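Local coordinates for D-3-phosphoglycerate dehydrogenase-related protein (Vibrio cholerae, PDB 4S1V) that probably acts as an NAD-dependent D-2-hydroxyacid dehydrogenase, oxidising 3-phosphoglycerate or a related acid, at residues Asn295-Glu298 with Ile299-Gln302; Glu108-Trp111 with Ser112-Ala116. All coordinates share one frame; numbering follows the deposited sequence.

Contact 1 of 2, residues Asn295-Glu298 with Ile299-Gln302; sequences NSYE and IYFQ
In the first turns of the C-terminal alpha-helix 294-312, Tyr-297 and Phe-301 form a T-shaped aromatic pair with i to i+4 spacing. The evidence is a centroid separation of 5.2 Å between the Tyr-297 and Phe-301 rings and an angle of 64° between their planes; the Phe-301 edge is turned toward the Tyr-297 face. The contact atom is Phe-301 CE2, lying over one face of the tyrosine but displaced toward its rim, 3.6 Å from Tyr-297 CD2. A chi1 of -66° at Phe-301 places CG beside its own backbone N, which swings the ring back to the preceding turn. In the backbone of the same pair, Phe-301 N donates to Tyr-297 O at 3.0 Å, one of four successive i to i+4 bonds that run from Asn-295 to Gln-302.

Two waters lie between side chains one turn apart. One is 3.1 Å from Tyr-300 OH, but its 2.5 Å distance to Ser-296 OG is unusually short, so this bridge is doubtful. Ser-296 OG itself bonds Tyr-291 O and is 3.3 Å from Tyr-300 CE2. The other water donates at 2.9 Å to Glu-298 OE1 and at 3.0 Å to Gln-302 OE1, bridging two oxygens that are both acceptors.

The Glu-298 carboxylate also takes a salt bridge from Lys-294, at the start of the same helix, and the backbone N-H groups of Asn-18 and Ala-19, while Phe-301 packs on Val-14, Leu-17 and Ile-54. Asn-295 ND2 bonds Thr-144 OG1 of the second subunit, and Tyr-297 packs on Leu-141 of that subunit. The arrangement is consistent with the C-terminal helix that returns to the N-terminal, probably substrate-binding, domain in D-isomer-specific 2-hydroxyacid dehydrogenases.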
loop_
_atom_site.group_PDB
_atom_site.type_symbol
_atom_site.label_atom_id
_atom_site.label_comp_id
_atom_site.label_asym_id
_atom_site.label_seq_id
_atom_site.Cartn_x
_atom_site.Cartn_y
_atom_site.Cartn_z
ATOM N N ASN C 295 31.191 -10.536 -14.490
ATOM C CA ASN C 295 31.876 -11.586 -15.256
ATOM C C ASN C 295 31.364 -11.727 -16.688
ATOM O O ASN C 295 32.151 -11.798 -17.628
ATOM C CB ASN C 295 31.782 -12.943 -14.539
ATOM C CG ASN C 295 32.320 -12.894 -13.122
ATOM O OD1 ASN C 295 33.439 -12.438 -12.881
ATOM N ND2 ASN C 295 31.518 -13.362 -12.171
ATOM N N SER C 296 30.043 -11.772 -16.837
ATOM C CA SER C 296 29.396 -11.780 -18.156
ATOM C C SER C 296 29.856 -10.622 -19.074
ATOM O O SER C 296 30.228 -10.849 -20.230
ATOM C CB SER C 296 27.876 -11.771 -17.985
ATOM O OG SER C 296 27.225 -11.857 -19.237
ATOM N N TYR C 297 29.836 -9.398 -18.549
ATOM C CA TYR C 297 30.343 -8.221 -19.275
ATOM C C TYR C 297 31.837 -8.304 -19.607
ATOM O O TYR C 297 32.254 -7.852 -20.678
ATOM C CB TYR C 297 30.062 -6.928 -18.502
ATOM C CG TYR C 297 28.801 -6.174 -18.916
ATOM C CD1 TYR C 297 27.619 -6.853 -19.248
ATOM C CD2 TYR C 297 28.784 -4.771 -18.939
ATOM C CE1 TYR C 297 26.467 -6.157 -19.618
ATOM C CE2 TYR C 297 27.639 -4.068 -19.292
ATOM C CZ TYR C 297 26.480 -4.761 -19.631
ATOM O OH TYR C 297 25.338 -4.066 -19.989
ATOM N N GLU C 298 32.644 -8.869 -18.707
ATOM C CA GLU C 298 34.071 -9.016 -19.011
ATOM C C GLU C 298 34.258 -9.943 -20.217
ATOM O O GLU C 298 35.059 -9.644 -21.113
ATOM C CB GLU C 298 34.895 -9.495 -17.808
ATOM C CG GLU C 298 35.082 -8.482 -16.683
ATOM C CD GLU C 298 36.025 -7.323 -17.003
ATOM O OE1 GLU C 298 36.529 -7.205 -18.140
ATOM O OE2 GLU C 298 36.263 -6.509 -16.088
ATOM N N ILE C 299 33.495 -11.040 -20.246
ATOM C CA ILE C 299 33.530 -12.000 -21.351
ATOM C C ILE C 299 33.072 -11.342 -22.657
ATOM O O ILE C 299 33.770 -11.411 -23.674
ATOM C CB ILE C 299 32.683 -13.257 -21.022
ATOM C CG1 ILE C 299 33.376 -14.099 -19.937
ATOM C CG2 ILE C 299 32.408 -14.089 -22.268
ATOM C CD1 ILE C 299 32.419 -14.877 -19.057
ATOM N N TYR C 300 31.907 -10.696 -22.621
ATOM C CA TYR C 300 31.350 -10.033 -23.803
ATOM C C TYR C 300 32.325 -9.062 -24.446
ATOM O O TYR C 300 32.552 -9.094 -25.655
ATOM C CB TYR C 300 30.073 -9.266 -23.458
ATOM C CG TYR C 300 28.840 -10.116 -23.371
ATOM C CD1 TYR C 300 28.579 -11.116 -24.313
ATOM C CD2 TYR C 300 27.914 -9.904 -22.366
ATOM C CE1 TYR C 300 27.434 -11.892 -24.229
ATOM C CE2 TYR C 300 26.764 -10.671 -22.278
ATOM C CZ TYR C 300 26.530 -11.661 -23.204
ATOM O OH TYR C 300 25.380 -12.401 -23.096
ATOM N N PHE C 301 32.886 -8.195 -23.620
ATOM C CA PHE C 301 33.691 -7.117 -24.130
ATOM C C PHE C 301 35.131 -7.538 -24.430
ATOM O O PHE C 301 35.727 -7.012 -25.361
ATOM C CB PHE C 301 33.553 -5.880 -23.236
ATOM C CG PHE C 301 32.164 -5.288 -23.271
ATOM C CD1 PHE C 301 31.776 -4.444 -24.314
ATOM C CD2 PHE C 301 31.225 -5.619 -22.302
ATOM C CE1 PHE C 301 30.494 -3.914 -24.366
ATOM C CE2 PHE C 301 29.936 -5.091 -22.347
ATOM C CZ PHE C 301 29.571 -4.241 -23.385
ATOM N N GLN C 302 35.673 -8.517 -23.702
ATOM C CA GLN C 302 37.008 -9.020 -24.048
ATOM C C GLN C 302 37.007 -9.575 -25.466
ATOM O O GLN C 302 37.922 -9.304 -26.236
ATOM C CB GLN C 302 37.553 -10.035 -23.027
ATOM C CG GLN C 302 36.899 -11.414 -23.041
ATOM C CD GLN C 302 37.257 -12.262 -21.825
ATOM O OE1 GLN C 302 37.515 -11.741 -20.731
ATOM N NE2 GLN C 302 37.257 -13.585 -22.010
HETATM O O HOH W 1 25.775 -13.614 -20.316
HETATM O O HOH W 2 38.169 -9.091 -19.543
#

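Contact 2 of 2, residues Glu108-Trp111 with Ser112-Ala116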
loop_
_atom_site.group_PDB
_atom_site.type_symbol
_atom_site.label_atom_id
_atom_site.label_comp_id
_atom_site.label_asym_id
_atom_site.label_seq_id
_atom_site.Cartn_x
_atom_site.Cartn_y
_atom_site.Cartn_z
ATOM N N GLU C 108 21.494 -17.850 -13.344
ATOM C CA GLU C 108 21.443 -17.352 -11.962
ATOM C C GLU C 108 20.392 -16.243 -11.779
ATOM O O GLU C 108 19.682 -16.222 -10.769
ATOM C CB GLU C 108 22.830 -16.870 -11.487
ATOM C CG GLU C 108 23.882 -17.970 -11.344
ATOM C CD GLU C 108 25.108 -17.560 -10.525
ATOM O OE1 GLU C 108 25.062 -16.510 -9.832
ATOM O OE2 GLU C 108 26.127 -18.302 -10.561
ATOM N N LEU C 109 20.288 -15.338 -12.756
ATOM C CA LEU C 109 19.300 -14.255 -12.706
ATOM C C LEU C 109 17.864 -14.784 -12.793
ATOM O O LEU C 109 16.995 -14.350 -12.033
ATOM C CB LEU C 109 19.576 -13.204 -13.799
ATOM C CG LEU C 109 18.767 -11.896 -13.893
ATOM C CD1 LEU C 109 17.405 -12.121 -14.552
ATOM C CD2 LEU C 109 18.616 -11.191 -12.548
ATOM N N CYS C 110 17.628 -15.723 -13.709
ATOM C CA CYS C 110 16.330 -16.373 -13.832
ATOM C C CYS C 110 15.926 -16.956 -12.482
ATOM O O CYS C 110 14.790 -16.790 -12.047
ATOM C CB CYS C 110 16.364 -17.470 -14.895
ATOM S SG CYS C 110 14.776 -18.305 -15.129
ATOM N N TRP C 111 16.870 -17.613 -11.808
ATOM C CA TRP C 111 16.580 -18.203 -10.515
ATOM C C TRP C 111 16.265 -17.174 -9.469
ATOM O O TRP C 111 15.368 -17.363 -8.638
ATOM C CB TRP C 111 17.718 -19.107 -10.047
ATOM C CG TRP C 111 17.174 -20.175 -9.144
ATOM C CD1 TRP C 111 17.398 -20.340 -7.778
ATOM C CD2 TRP C 111 16.217 -21.227 -9.507
ATOM N NE1 TRP C 111 16.688 -21.411 -7.292
ATOM C CE2 TRP C 111 15.960 -21.990 -8.281
ATOM C CE3 TRP C 111 15.589 -21.616 -10.691
ATOM C CZ2 TRP C 111 15.108 -23.081 -8.264
ATOM C CZ3 TRP C 111 14.728 -22.720 -10.657
ATOM C CH2 TRP C 111 14.498 -23.433 -9.472
ATOM N N SER C 112 17.005 -16.070 -9.503
ATOM C CA SER C 112 16.781 -14.953 -8.596
ATOM C C SER C 112 15.372 -14.368 -8.758
ATOM O O SER C 112 14.737 -13.978 -7.773
ATOM C CB SER C 112 17.834 -13.869 -8.832
ATOM O OG SER C 112 17.644 -12.782 -7.944
ATOM N N LEU C 113 14.895 -14.315 -10.000
ATOM C CA LEU C 113 13.547 -13.838 -10.301
ATOM C C LEU C 113 12.524 -14.805 -9.734
ATOM O O LEU C 113 11.534 -14.397 -9.124
ATOM C CB LEU C 113 13.329 -13.691 -11.818
ATOM C CG LEU C 113 14.139 -12.703 -12.669
ATOM C CD1 LEU C 113 13.326 -12.280 -13.887
ATOM C CD2 LEU C 113 14.560 -11.469 -11.886
ATOM N N ILE C 114 12.776 -16.092 -9.937
ATOM C CA ILE C 114 11.863 -17.139 -9.477
ATOM C C ILE C 114 11.702 -17.090 -7.957
ATOM O O ILE C 114 10.581 -17.132 -7.444
ATOM C CB ILE C 114 12.324 -18.530 -9.981
ATOM C CG1 ILE C 114 12.043 -18.649 -11.483
ATOM C CG2 ILE C 114 11.638 -19.653 -9.216
ATOM C CD1 ILE C 114 12.832 -19.734 -12.198
ATOM N N LEU C 115 12.821 -16.961 -7.252
ATOM C CA LEU C 115 12.818 -16.904 -5.792
ATOM C C LEU C 115 12.231 -15.607 -5.251
ATOM O O LEU C 115 11.481 -15.639 -4.279
ATOM C CB LEU C 115 14.222 -17.130 -5.236
ATOM C CG LEU C 115 14.760 -18.558 -5.187
ATOM C CD1 LEU C 115 16.274 -18.517 -5.008
ATOM C CD2 LEU C 115 14.115 -19.378 -4.071
ATOM N N ALA C 116 12.559 -14.477 -5.885
ATOM C CA ALA C 116 12.002 -13.172 -5.498
ATOM C C ALA C 116 10.480 -13.123 -5.674
ATOM O O ALA C 116 9.753 -12.653 -4.795
ATOM C CB ALA C 116 12.654 -12.049 -6.292
#
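Trp-111 meets Leu-115 and Ile-114 at two different parts of its indole. Leu-115 CD1 reaches the five-membered ring, 3.5 Å from Trp-111 CD1 and 3.7 Å from Trp-111 NE1, whereas Ile-114 CD1 lies 3.7 Å from Trp-111 CE3 on the benzo ring. The Trp-111 chi1 of -152°, some way off a fully staggered value, sends the indole outward from the helix, and the Leu-115 side chain leans back to it.

Ile-114 CD1 has a second neighbour: Cys-110 SG, at 3.8 Å, four residues back. A separate apolar pair joins Leu-109 CD1 to Leu-113 CG, also at 3.8 Å, with the two leucines meeting at a slant. The backbone fixes this spacing through four consecutive i to i+4 bonds, among them Leu-115 N to Trp-111 O at 2.9 Å with an N-H...O angle of 163°.

Farther out, Phe-169 makes an edge-to-face pair with Trp-111, while Cys-110 and Ile-114 both rest on Val-235 of strand 233-236 and Leu-113 on Leu-284 of strand 283-285. The second subunit sets its Leu-121 against Ser-112 and Leu-113, and uses both carboxylate oxygens of Glu-108: OE1 accepts from Leu-145 N of that subunit and OE2 from its Ser-146 N. With one side on the parallel sheet and another on the partner chain, the arrangement is consistent with the subunit-contact helix beside the Rossmann-type coenzyme domain, as in relatives of this dehydrogenase family.

In the fold
From the N terminus, the chain builds the five-stranded parallel sheet and then enters helix 104-119, where contact 2 lies. It next lays down the seven-stranded Rossmann-type sheet, from strand 150-153 to strand 283-285, before helix 294-312 carries contact 1 back to the N-terminal domain. Neither contact closes a loop, since each joins successive turns of one helix; they lie in series, without nesting or crossing. The centres of contact 1 and contact 2 are about 21 Å apart, and the nearest atoms of contact 1 and contact 2 about 7 Å, without touching. Both reach the second subunit, contact 2 from a helix packed against the seven-stranded sheet and contact 1 beside the first domain's loops.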